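Local coordinates for N-isopropylammelide isopropylaminohydrolase (Burkholderia multivorans ATCC 17616, PDB 6NBO), which belongs to the amidohydrolase family of TIM-barrel metalloenzymes and carries bound zinc ions in its metal centre, at residues Asp130-Leu135 against Leu165-Thr170; Phe159-Val164 against Gly186-Cys191; Leu173-Leu178 against Phe205-Arg210. All coordinates share one frame; numbering follows the deposited sequence. Where two conformers were deposited one is given.

The three contacts join successive parts of the amidohydrolase barrel at different depths. Contact 1 lies at the surface, between the loops that follow strands 120-128 and 153-159, and it is polar: a salt bridge, a hydrogen bond and bridging waters. Contact 2 is buried near the zinc centre, where strand 184-188 meets the turn after strand 153-159 through van der Waals contact. Contact 3, also largely buried, packs helix 170-180 against helix 197-211 by aliphatic groups. Contacts 1 and 2 share the loop leading to helix 170-180, with Thr170 CG2 touching Pro160 CB; Leu174 CD1 of contact 3 reaches Pro160 and Val164 of contact 2.

Contact 1. Residues Asp130-Leu135 against Leu165-Thr170; sequences DTDAGL and LKRPGT
Thr131 and Arg167 lie alongside one another with their side chains running in opposing senses, and one guanidinium nitrogen of Arg167 serves two acceptors on the 130-135 loop. Arg167 NH2 donates to Thr131 OG1 at 2.9 Å, with the hydroxyl tilted 34° out of the guanidinium plane. The same nitrogen forms a salt bridge with Asp132, Arg167 NH2 to Asp132 OD1 being 2.9 Å. Here the two side chains are roughly perpendicular, and planes 79° apart do not suit a two-pronged, coplanar pairing; OD1 alone makes the bridge, through a hydrogen bond that is weak, while Asp132 OD2 has a second salt bridge, with Arg94.

The arginine chain is bent at chi3 (57°), which places NE where it donates to a water at 2.8 Å. That water also accepts from Thr131 N and donates to Thr170 OG1. A second water joins Thr131 OG1 to Pro168 O, and a third joins Asp132 OD1 to Arg167 NH1. The methyl of Thr131 packs against oxygens, CG2 lying 3.6 Å from Pro168 O and also close to Thr170 OG1. Each loop has its own bracing: Asp130 OD1 accepts from Ala133 N in an Asx motif, and a type II turn spans Arg167 to Thr170. A single-point salt bridge with a weak hydrogen bond, extended by three waters, is consistent with a solvent-mediated link between largely exposed loops.

Contact 2. Residues Phe159-Val164 against Gly186-Cys191; sequences FPQSGV and GGLDPC
Gly186 comes up against Phe159 with only 4.4 Å between Gly186 CA and Phe159 CA, where neighbouring parallel strands 184-188 and 153-159 of the TIM barrel near their C-terminal ends, the end that carries the zinc centre. Gly186 still pairs through its backbone with Ala158, but its carbonyl O faces Pro160, which has no N-H to offer. Pro160 CD lies 3.5 Å from Gly186 O instead, and this buried oxygen has no polar partner in the model.

Gly187 follows at the edge of the Phe159 ring, its N lying in the ring plane. Phe159 CE1 is 3.7 Å from Gly187 O. CG of Phe159 starts the side chain anti to the backbone N (chi1 179°), and it is the CD1/CE1 edge of the ring that meets Gly187; Gln161 CA covers one face near the rim, and the ring also stacks with His218, a zinc ligand. The Phe159 side chain is about 6 Å from a zinc ion, placing the contact in the shell around the metal site.

Leu188 carries the largest share of the buried surface. Its CB meets the edge of the Phe159 ring, while each of its methyls meets a carbonyl of the turn from Pro160 to Gly163. Leu188 CD1 approaches Gln161 O at 3.6 Å. The other methyl, Leu188 CD2, rests 3.4 Å from Pro160 O, the oxygen that accepts the type I turn bond from Gly163 N at 2.8 Å.

Contact 3. Residues Leu173-Leu178 against Phe205-Arg210; sequences LLADAL and FGIAER
The guanidinium of Arg210 is the flat group that meets the other helix, and its neighbour there is the methyl of Ala175. Ala175 CB lies 3.7 Å from Arg210 NH1 and 3.9 Å from Arg210 NH2, an approach that is oblique to the plane. In the conformer given, a turn at chi3 (44°) takes NE off the line of the preceding methylenes. Arg210 was modelled in two conformers, and its role in the contact is accordingly tentative. The Phe205 side chain takes no part across the two segments and packs on Leu215 and on Arg236 and Thr237 of helix 223-239.

Nearly one helical turn before Arg210, Ile207 gives the largest single share of the contact. Both of its branches enter the interface: CG2 is anti to the backbone N and meets Ala175 and Leu178, and CD1, at the end of the other branch, meets Leu174. The closest of these approaches is Leu178 CD1 to Ile207 CG2, 3.9 Å, with the two side chains set nearly perpendicular. Ile207 CG2 also comes within 4.0 Å of Ala175 CA, so at this point the isoleucine packs directly on the backbone of helix 170-180, an approach consistent with the short side chain of Ala175. Ile207 CD1 reaches Leu174 CB at 4.4 Å, a looser touch.

The backbones bear this out. Ala175 and Ile207 have the nearest CA atoms, 6.2 Å apart, and the axes of the two short segments come within 10.0 Å at a signed crossing angle of -28°. Tyr211 extends the same layer against Ala175 and Leu178. Two helices running nearly side by side, consecutive in the chain and separated by strand 184-188, are neighbouring members of the outer helical layer of a TIM barrel.

Contact 1. Residues Asp130-Leu135 against Leu165-Thr170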
loop_
_atom_site.group_PDB
_atom_site.type_symbol
_atom_site.label_atom_id
_atom_site.label_comp_id
_atom_site.label_asym_id
_atom_site.label_seq_id
_atom_site.Cartn_x
_atom_site.Cartn_y
_atom_site.Cartn_z
ATOM N N ASP A 130 -19.096 2.504 -7.539
ATOM C CA ASP A 130 -20.427 2.604 -6.949
ATOM C C ASP A 130 -21.403 3.083 -8.017
ATOM O O ASP A 130 -21.002 3.495 -9.103
ATOM C CB ASP A 130 -20.431 3.561 -5.756
ATOM C CG ASP A 130 -19.875 4.939 -6.115
ATOM O OD1 ASP A 130 -20.372 5.554 -7.087
ATOM O OD2 ASP A 130 -18.944 5.408 -5.420
ATOM N N THR A 131 -22.694 3.057 -7.680
ATOM C CA THR A 131 -23.719 3.446 -8.641
ATOM C C THR A 131 -23.956 4.958 -8.702
ATOM O O THR A 131 -24.881 5.390 -9.395
ATOM C CB THR A 131 -25.026 2.716 -8.340
ATOM O OG1 THR A 131 -25.430 2.968 -6.985
ATOM C CG2 THR A 131 -24.829 1.210 -8.549
ATOM N N ASP A 132 -23.162 5.767 -7.999
ATOM C CA ASP A 132 -23.173 7.202 -8.272
ATOM C C ASP A 132 -22.342 7.523 -9.503
ATOM O O ASP A 132 -22.749 8.340 -10.338
ATOM C CB ASP A 132 -22.625 7.999 -7.088
ATOM C CG ASP A 132 -23.448 7.834 -5.834
ATOM O OD1 ASP A 132 -24.679 7.662 -5.928
ATOM O OD2 ASP A 132 -22.847 7.883 -4.748
ATOM N N ALA A 133 -21.181 6.886 -9.625
ATOM C CA ALA A 133 -20.216 7.214 -10.659
ATOM C C ALA A 133 -19.958 6.089 -11.644
ATOM O O ALA A 133 -19.317 6.332 -12.670
ATOM C CB ALA A 133 -18.876 7.616 -10.023
ATOM N N GLY A 134 -20.415 4.871 -11.367
ATOM C CA GLY A 134 -20.085 3.783 -12.269
ATOM C C GLY A 134 -18.608 3.454 -12.181
ATOM O O GLY A 134 -18.003 3.468 -11.103
ATOM N N LEU A 135 -18.014 3.147 -13.328
ATOM C CA LEU A 135 -16.583 2.873 -13.401
ATOM C C LEU A 135 -15.752 4.122 -13.703
ATOM O O LEU A 135 -14.586 3.997 -14.088
ATOM C CB LEU A 135 -16.307 1.803 -14.464
ATOM C CG LEU A 135 -17.048 0.466 -14.305
ATOM C CD1 LEU A 135 -16.592 -0.547 -15.363
ATOM C CD2 LEU A 135 -16.877 -0.096 -12.901
ATOM N N LEU A 165 -24.867 -4.271 -0.651
ATOM C CA LEU A 165 -26.153 -4.965 -0.580
ATOM C C LEU A 165 -27.332 -4.022 -0.770
ATOM O O LEU A 165 -28.335 -4.391 -1.394
ATOM C CB LEU A 165 -26.287 -5.697 0.758
ATOM C CG LEU A 165 -25.321 -6.849 1.006
ATOM C CD1 LEU A 165 -25.717 -7.563 2.318
ATOM C CD2 LEU A 165 -25.362 -7.804 -0.167
ATOM N N LYS A 166 -27.258 -2.824 -0.205
ATOM C CA LYS A 166 -28.398 -1.922 -0.206
ATOM C C LYS A 166 -28.438 -1.013 -1.423
ATOM O O LYS A 166 -29.312 -0.152 -1.507
ATOM C CB LYS A 166 -28.394 -1.068 1.061
ATOM C CG LYS A 166 -28.520 -1.884 2.339
ATOM C CD LYS A 166 -28.625 -0.987 3.558
ATOM C CE LYS A 166 -27.352 -1.021 4.379
ATOM N NZ LYS A 166 -27.644 -1.363 5.807
ATOM N N ARG A 167 -27.518 -1.171 -2.361
ATOM C CA ARG A 167 -27.450 -0.288 -3.523
ATOM C C ARG A 167 -27.582 -1.143 -4.774
ATOM O O ARG A 167 -26.585 -1.720 -5.244
ATOM C CB ARG A 167 -26.151 0.522 -3.513
ATOM C CG ARG A 167 -26.110 1.504 -2.338
ATOM C CD ARG A 167 -24.866 2.378 -2.319
ATOM N NE ARG A 167 -24.726 3.139 -3.556
ATOM C CZ ARG A 167 -25.111 4.401 -3.717
ATOM N NH1 ARG A 167 -25.652 5.073 -2.702
ATOM N NH2 ARG A 167 -24.954 4.992 -4.900
ATOM N N PRO A 168 -28.789 -1.258 -5.331
ATOM C CA PRO A 168 -29.025 -2.178 -6.453
ATOM C C PRO A 168 -28.036 -1.980 -7.589
ATOM O O PRO A 168 -27.714 -0.852 -7.974
ATOM C CB PRO A 168 -30.449 -1.827 -6.896
ATOM C CG PRO A 168 -31.099 -1.286 -5.660
ATOM C CD PRO A 168 -30.017 -0.555 -4.917
ATOM N N GLY A 169 -27.541 -3.100 -8.128
ATOM C CA GLY A 169 -26.617 -3.060 -9.241
ATOM C C GLY A 169 -25.155 -2.967 -8.867
ATOM O O GLY A 169 -24.300 -3.112 -9.749
ATOM N N THR A 170 -24.838 -2.744 -7.588
ATOM C CA THR A 170 -23.444 -2.614 -7.186
ATOM C C THR A 170 -22.690 -3.921 -7.394
ATOM O O THR A 170 -21.528 -3.910 -7.813
ATOM C CB THR A 170 -23.356 -2.149 -5.729
ATOM O OG1 THR A 170 -24.062 -0.908 -5.579
ATOM C CG2 THR A 170 -21.897 -1.932 -5.318
HETATM O O HOH W 1 -23.020 1.599 -5.147
HETATM O O HOH W 2 -27.895 1.681 -6.643
HETATM O O HOH W 3 -26.153 8.117 -3.504
#

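Contact 2. Residues Phe159-Val164 against Gly186-Cys191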
loop_
_atom_site.group_PDB
_atom_site.type_symbol
_atom_site.label_atom_id
_atom_site.label_comp_id
_atom_site.label_asym_id
_atom_site.label_seq_id
_atom_site.Cartn_x
_atom_site.Cartn_y
_atom_site.Cartn_z
ATOM N N PHE A 159 -13.482 -0.691 -4.878
ATOM C CA PHE A 159 -13.955 -0.441 -3.512
ATOM C C PHE A 159 -15.373 0.136 -3.502
ATOM O O PHE A 159 -15.562 1.315 -3.841
ATOM C CB PHE A 159 -12.983 0.514 -2.808
ATOM C CG PHE A 159 -13.362 0.867 -1.388
ATOM C CD1 PHE A 159 -13.665 -0.128 -0.462
ATOM C CD2 PHE A 159 -13.377 2.194 -0.971
ATOM C CE1 PHE A 159 -14.006 0.192 0.849
ATOM C CE2 PHE A 159 -13.715 2.526 0.336
ATOM C CZ PHE A 159 -14.038 1.515 1.248
ATOM N N PRO A 160 -16.394 -0.637 -3.108
ATOM C CA PRO A 160 -17.775 -0.101 -3.014
ATOM C C PRO A 160 -17.926 0.712 -1.731
ATOM O O PRO A 160 -18.474 0.265 -0.716
ATOM C CB PRO A 160 -18.625 -1.372 -3.026
ATOM C CG PRO A 160 -17.742 -2.389 -2.274
ATOM C CD PRO A 160 -16.306 -2.048 -2.675
ATOM N N GLN A 161 -17.444 1.963 -1.813
ATOM C CA GLN A 161 -17.268 2.796 -0.626
ATOM C C GLN A 161 -18.564 2.968 0.157
ATOM O O GLN A 161 -18.535 3.031 1.389
ATOM C CB GLN A 161 -16.690 4.158 -1.033
ATOM C CG GLN A 161 -16.818 5.278 0.005
ATOM C CD GLN A 161 -15.794 5.184 1.124
ATOM O OE1 GLN A 161 -14.733 5.807 1.065
ATOM N NE2 GLN A 161 -16.113 4.410 2.156
ATOM N N SER A 162 -19.704 3.028 -0.524
ATOM C CA SER A 162 -20.979 3.228 0.148
ATOM C C SER A 162 -21.770 1.939 0.325
ATOM O O SER A 162 -22.956 2.004 0.660
ATOM C CB SER A 162 -21.816 4.254 -0.615
ATOM O OG SER A 162 -22.056 3.800 -1.931
ATOM N N GLY A 163 -21.152 0.782 0.106
ATOM C CA GLY A 163 -21.778 -0.501 0.362
ATOM C C GLY A 163 -22.245 -1.186 -0.917
ATOM O O GLY A 163 -22.339 -0.590 -1.989
ATOM N N VAL A 164 -22.556 -2.477 -0.785
ATOM C CA VAL A 164 -22.987 -3.320 -1.901
ATOM C C VAL A 164 -24.464 -3.699 -1.792
ATOM O O VAL A 164 -25.235 -3.512 -2.737
ATOM C CB VAL A 164 -22.113 -4.590 -1.996
ATOM C CG1 VAL A 164 -22.529 -5.432 -3.214
ATOM C CG2 VAL A 164 -20.656 -4.224 -2.048
ATOM N N GLY A 186 -12.731 -5.079 -3.322
ATOM C CA GLY A 186 -12.820 -4.463 -2.020
ATOM C C GLY A 186 -14.208 -4.598 -1.408
ATOM O O GLY A 186 -15.114 -5.209 -1.961
ATOM N N GLY A 187 -14.352 -3.991 -0.237
ATOM C CA GLY A 187 -15.588 -4.081 0.522
ATOM C C GLY A 187 -15.346 -3.562 1.918
ATOM O O GLY A 187 -14.224 -3.206 2.284
ATOM N N LEU A 188 -16.423 -3.513 2.708
ATOM C CA LEU A 188 -16.257 -2.963 4.045
ATOM C C LEU A 188 -17.341 -3.484 4.978
ATOM O O LEU A 188 -18.419 -3.897 4.545
ATOM C CB LEU A 188 -16.264 -1.431 4.040
ATOM C CG LEU A 188 -17.554 -0.628 3.852
ATOM C CD1 LEU A 188 -17.260 0.865 4.033
ATOM C CD2 LEU A 188 -18.179 -0.886 2.481
ATOM N N ASP A 189 -17.006 -3.475 6.276
ATOM C CA ASP A 189 -17.904 -3.580 7.426
ATOM C C ASP A 189 -19.177 -4.371 7.149
ATOM O O ASP A 189 -20.270 -3.796 6.999
ATOM C CB ASP A 189 -18.221 -2.176 7.918
ATOM C CG ASP A 189 -16.954 -1.388 8.233
ATOM O OD1 ASP A 189 -15.895 -2.025 8.445
ATOM O OD2 ASP A 189 -17.009 -0.146 8.270
ATOM N N PRO A 190 -19.071 -5.702 7.125
ATOM C CA PRO A 190 -20.234 -6.534 6.783
ATOM C C PRO A 190 -21.402 -6.349 7.736
ATOM O O PRO A 190 -22.555 -6.538 7.329
ATOM C CB PRO A 190 -19.668 -7.963 6.852
ATOM C CG PRO A 190 -18.181 -7.788 6.635
ATOM C CD PRO A 190 -17.849 -6.498 7.328
ATOM N N CYS A 191 -21.147 -5.977 8.990
ATOM C CA CYS A 191 -22.232 -5.673 9.920
ATOM C C CYS A 191 -22.640 -4.203 9.858
ATOM O O CYS A 191 -23.804 -3.885 9.605
ATOM C CB CYS A 191 -21.831 -6.031 11.359
ATOM S SG CYS A 191 -21.778 -7.794 11.723
#

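Contact 3. Residues Leu173-Leu178 against Phe205-Arg210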
loop_
_atom_site.group_PDB
_atom_site.type_symbol
_atom_site.label_atom_id
_atom_site.label_comp_id
_atom_site.label_asym_id
_atom_site.label_seq_id
_atom_site.Cartn_x
_atom_site.Cartn_y
_atom_site.Cartn_z
ATOM N N LEU A 173 -21.706 -4.134 -10.946
ATOM C CA LEU A 173 -20.714 -3.113 -11.243
ATOM C C LEU A 173 -19.331 -3.545 -10.784
ATOM O O LEU A 173 -18.340 -3.321 -11.483
ATOM C CB LEU A 173 -21.121 -1.804 -10.573
ATOM C CG LEU A 173 -20.376 -0.554 -10.986
ATOM C CD1 LEU A 173 -20.597 -0.273 -12.485
ATOM C CD2 LEU A 173 -20.898 0.574 -10.139
ATOM N N LEU A 174 -19.249 -4.158 -9.602
ATOM C CA LEU A 174 -17.976 -4.652 -9.095
ATOM C C LEU A 174 -17.417 -5.744 -9.991
ATOM O O LEU A 174 -16.203 -5.808 -10.219
ATOM C CB LEU A 174 -18.157 -5.174 -7.665
ATOM C CG LEU A 174 -18.422 -4.104 -6.598
ATOM C CD1 LEU A 174 -18.813 -4.721 -5.234
ATOM C CD2 LEU A 174 -17.197 -3.208 -6.441
ATOM N N ALA A 175 -18.284 -6.627 -10.495
ATOM C CA ALA A 175 -17.840 -7.613 -11.474
ATOM C C ALA A 175 -17.299 -6.927 -12.722
ATOM O O ALA A 175 -16.246 -7.307 -13.250
ATOM C CB ALA A 175 -18.992 -8.554 -11.829
ATOM N N ASP A 176 -18.019 -5.916 -13.218
ATOM C CA ASP A 176 -17.534 -5.145 -14.362
ATOM C C ASP A 176 -16.183 -4.509 -14.068
ATOM O O ASP A 176 -15.332 -4.411 -14.958
ATOM C CB ASP A 176 -18.539 -4.058 -14.743
ATOM C CG ASP A 176 -19.816 -4.623 -15.305
ATOM O OD1 ASP A 176 -19.849 -5.838 -15.601
ATOM O OD2 ASP A 176 -20.784 -3.852 -15.444
ATOM N N ALA A 177 -15.972 -4.060 -12.827
ATOM C CA ALA A 177 -14.704 -3.426 -12.480
ATOM C C ALA A 177 -13.556 -4.421 -12.586
ATOM O O ALA A 177 -12.488 -4.101 -13.120
ATOM C CB ALA A 177 -14.773 -2.842 -11.064
ATOM N N LEU A 178 -13.745 -5.627 -12.048
ATOM C CA LEU A 178 -12.717 -6.656 -12.183
ATOM C C LEU A 178 -12.455 -6.972 -13.648
ATOM O O LEU A 178 -11.298 -7.061 -14.077
ATOM C CB LEU A 178 -13.132 -7.918 -11.429
ATOM C CG LEU A 178 -13.372 -7.737 -9.933
ATOM C CD1 LEU A 178 -13.750 -9.066 -9.296
ATOM C CD2 LEU A 178 -12.153 -7.141 -9.249
ATOM N N PHE A 205 -17.277 -12.621 -1.783
ATOM C CA PHE A 205 -16.423 -13.754 -2.140
ATOM C C PHE A 205 -16.899 -14.427 -3.422
ATOM O O PHE A 205 -16.080 -14.945 -4.190
ATOM C CB PHE A 205 -16.337 -14.766 -0.988
ATOM C CG PHE A 205 -15.259 -14.435 0.008
ATOM C CD1 PHE A 205 -15.481 -13.494 1.003
ATOM C CD2 PHE A 205 -14.001 -15.022 -0.087
ATOM C CE1 PHE A 205 -14.475 -13.162 1.912
ATOM C CE2 PHE A 205 -13.000 -14.707 0.814
ATOM C CZ PHE A 205 -13.231 -13.771 1.815
ATOM N N GLY A 206 -18.211 -14.429 -3.674
ATOM C CA GLY A 206 -18.708 -14.998 -4.914
ATOM C C GLY A 206 -18.186 -14.252 -6.126
ATOM O O GLY A 206 -17.753 -14.861 -7.108
ATOM N N ILE A 207 -18.199 -12.923 -6.066
ATOM C CA ILE A 207 -17.715 -12.134 -7.195
ATOM C C ILE A 207 -16.230 -12.376 -7.412
ATOM O O ILE A 207 -15.785 -12.628 -8.536
ATOM C CB ILE A 207 -18.015 -10.641 -6.980
ATOM C CG1 ILE A 207 -19.526 -10.408 -6.907
ATOM C CG2 ILE A 207 -17.364 -9.787 -8.101
ATOM C CD1 ILE A 207 -19.893 -9.013 -6.404
ATOM N N ALA A 208 -15.439 -12.325 -6.335
ATOM C CA ALA A 208 -14.001 -12.524 -6.482
ATOM C C ALA A 208 -13.696 -13.919 -7.009
ATOM O O ALA A 208 -12.822 -14.092 -7.867
ATOM C CB ALA A 208 -13.297 -12.293 -5.147
ATOM N N GLU A 209 -14.414 -14.923 -6.508
ATOM C CA GLU A 209 -14.192 -16.292 -6.961
ATOM C C GLU A 209 -14.480 -16.426 -8.448
ATOM O O GLU A 209 -13.782 -17.153 -9.161
ATOM C CB GLU A 209 -15.069 -17.254 -6.156
ATOM C CG GLU A 209 -14.921 -18.720 -6.536
ATOM C CD GLU A 209 -13.875 -19.439 -5.699
ATOM O OE1 GLU A 209 -12.972 -18.767 -5.151
ATOM O OE2 GLU A 209 -13.966 -20.681 -5.586
ATOM N N ARG A 210 -15.501 -15.716 -8.931
ATOM C CA ARG A 210 -15.860 -15.799 -10.343
ATOM C C ARG A 210 -14.737 -15.303 -11.242
ATOM O O ARG A 210 -14.520 -15.851 -12.328
ATOM C CB ARG A 210 -17.140 -15.007 -10.603
ATOM C CG ARG A 210 -17.427 -14.737 -12.075
ATOM C CD ARG A 210 -18.920 -14.583 -12.302
ATOM N NE ARG A 210 -19.519 -13.751 -11.265
ATOM C CZ ARG A 210 -20.021 -12.539 -11.470
ATOM N NH1 ARG A 210 -20.025 -12.010 -12.690
ATOM N NH2 ARG A 210 -20.532 -11.864 -10.454
#